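Local coordinates for sensor protein (Shewanella oneidensis, PDB 3LIC) that probably senses an extracellular signal through its PDC-fold domain and relays it across the membrane to its own histidine kinase part in a two-component system, at residues F72-A78 / V162-A168. Sequence-based numbering, arbitrary orientation.
With EDO (1,2-ethanediol), chain B.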
# COMPACT_ATOMS: atom_id res chain seq x y z
N PHE A 72 -1.84 -10.48 3.32
CA PHE A 72 -0.47 -10.10 2.89
C PHE A 72 -0.12 -10.76 1.56
O PHE A 72 -0.43 -11.89 1.33
CB PHE A 72 0.62 -10.41 3.93
CG PHE A 72 0.35 -9.84 5.35
CD1 PHE A 72 -0.47 -8.75 5.54
CD2 PHE A 72 1.02 -10.35 6.44
CE1 PHE A 72 -0.67 -8.20 6.79
CE2 PHE A 72 0.82 -9.83 7.73
CZ PHE A 72 -0.08 -8.74 7.89
N PHE A 73 0.50 -10.02 0.66
CA PHE A 73 0.91 -10.59 -0.59
C PHE A 73 2.26 -11.30 -0.44
O PHE A 73 2.49 -12.41 -0.97
CB PHE A 73 1.06 -9.49 -1.64
CG PHE A 73 1.55 -10.00 -2.94
CD1 PHE A 73 0.67 -10.74 -3.78
CD2 PHE A 73 2.90 -9.83 -3.32
CE1 PHE A 73 1.13 -11.28 -4.97
CE2 PHE A 73 3.38 -10.39 -4.51
CZ PHE A 73 2.47 -11.13 -5.33
N GLY A 74 3.17 -10.69 0.30
CA GLY A 74 4.54 -11.18 0.34
C GLY A 74 5.30 -10.61 1.54
O GLY A 74 4.89 -9.63 2.15
N SER A 75 6.40 -11.24 1.90
CA SER A 75 7.22 -10.70 2.99
C SER A 75 8.70 -10.97 2.77
O SER A 75 9.06 -12.03 2.26
CB SER A 75 6.70 -11.27 4.32
OG SER A 75 7.66 -11.03 5.34
N ALA A 76 9.56 -10.03 3.07
CA ALA A 76 10.99 -10.27 2.85
C ALA A 76 11.81 -10.08 4.15
O ALA A 76 11.42 -9.29 5.03
CB ALA A 76 11.54 -9.32 1.75
N ILE A 77 12.96 -10.75 4.20
CA ILE A 77 13.96 -10.46 5.22
C ILE A 77 15.27 -10.16 4.50
O ILE A 77 15.90 -11.06 3.98
CB ILE A 77 14.21 -11.65 6.14
CG1 ILE A 77 12.91 -11.97 6.90
CG2 ILE A 77 15.48 -11.33 7.10
CD1 ILE A 77 13.06 -13.18 7.80
N ALA A 78 15.67 -8.88 4.50
CA ALA A 78 16.70 -8.39 3.61
C ALA A 78 17.86 -7.82 4.45
O ALA A 78 17.63 -7.03 5.35
CB ALA A 78 16.10 -7.37 2.70
N VAL A 162 16.18 -5.10 7.06
CA VAL A 162 14.73 -4.85 7.27
C VAL A 162 13.90 -6.13 7.02
O VAL A 162 14.31 -7.02 6.25
CB VAL A 162 14.29 -3.79 6.29
CG1 VAL A 162 15.17 -2.49 6.42
CG2 VAL A 162 14.39 -4.32 4.83
N THR A 163 12.74 -6.25 7.65
CA THR A 163 11.74 -7.22 7.24
C THR A 163 10.57 -6.39 6.65
O THR A 163 10.45 -5.20 6.95
CB THR A 163 11.26 -8.09 8.37
OG1 THR A 163 10.47 -7.31 9.28
CG2 THR A 163 12.46 -8.65 9.16
N THR A 164 9.74 -7.00 5.82
CA THR A 164 8.80 -6.22 5.03
C THR A 164 7.51 -6.94 5.01
O THR A 164 7.46 -8.14 5.28
CB THR A 164 9.22 -6.02 3.54
OG1 THR A 164 9.24 -7.28 2.87
CG2 THR A 164 10.59 -5.27 3.38
N VAL A 165 6.44 -6.24 4.66
CA VAL A 165 5.19 -6.92 4.28
C VAL A 165 4.78 -6.16 2.99
O VAL A 165 4.90 -4.91 2.92
CB VAL A 165 4.08 -6.88 5.40
CG1 VAL A 165 2.83 -7.56 4.99
CG2 VAL A 165 4.51 -7.72 6.59
N ASP A 166 4.40 -6.91 1.95
CA ASP A 166 3.86 -6.35 0.70
C ASP A 166 2.34 -6.51 0.68
O ASP A 166 1.80 -7.59 1.04
CB ASP A 166 4.44 -7.08 -0.55
CG ASP A 166 5.95 -6.97 -0.65
OD1 ASP A 166 6.56 -7.82 -1.35
OD2 ASP A 166 6.52 -6.02 -0.04
N LEU A 167 1.67 -5.47 0.20
CA LEU A 167 0.25 -5.53 -0.03
C LEU A 167 0.01 -5.33 -1.53
O LEU A 167 0.39 -4.30 -2.08
CB LEU A 167 -0.47 -4.43 0.75
CG LEU A 167 -0.37 -4.45 2.28
CD1 LEU A 167 -1.27 -3.27 2.76
CD2 LEU A 167 -0.89 -5.78 2.88
N ALA A 168 -0.63 -6.30 -2.19
CA ALA A 168 -0.83 -6.22 -3.65
C ALA A 168 -1.91 -5.17 -3.94
O ALA A 168 -3.01 -5.24 -3.34
CB ALA A 168 -1.26 -7.59 -4.19
C1 EDO B . 10.02 -6.27 -0.75
O1 EDO B . 9.11 -6.68 0.30
C2 EDO B . 9.76 -7.02 -2.05
O2 EDO B . 8.51 -6.57 -2.63
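Strands 74-78 and 162-168 run antiparallel, their axes 4.6 Å apart at closest approach and 167° between directions, as central neighbours in the antiparallel sheet of the membrane-distal PDC (Cache-like) domain; strand 92-96 continues the sheet beyond the first, strand 145-153 beyond the second. At one end A78 and V162 form a regular hydrogen-bonded pair (A78 N to V162 O 2.9 Å, V162 N to A78 O 3.0 Å). At the other, F73 and G74 both face D166, a classic beta bulge: D166 O takes F73 N at 2.8 Å and, weakly, G74 N at 3.5 Å, while D166 N reaches G74 O at 2.8 Å.

Between these ends backbone pairing is incomplete. T164 N still gives a weak bond to A76 O (2.9 Å), but the return bond is replaced by side chains: A76 N donates to T164 OG1 at 2.8 Å, and S75 OG to T164 O at 2.9 Å.

S75, I77, T163 and V165 face helices 2-46 and 55-68, where the T163 hydroxyl bonds to S40. F72 joins this packing: V165 CG1 sits over its ring, 3.6 Å from the centroid, a CH-pi contact. A76, A78, V162, T164 and D166 line the opposite face, the side on which Cache-type domains typically bind their ligands. W120 covers A78, V162 and T164 there, and an ethanediol, probably from the crystallisation liquor, lies between T164 and D166 and also bonds to Y136. T164 OG1 donates to its O1 at 2.6 Å; its O2 donates to D166 OD1, also at 2.6 Å.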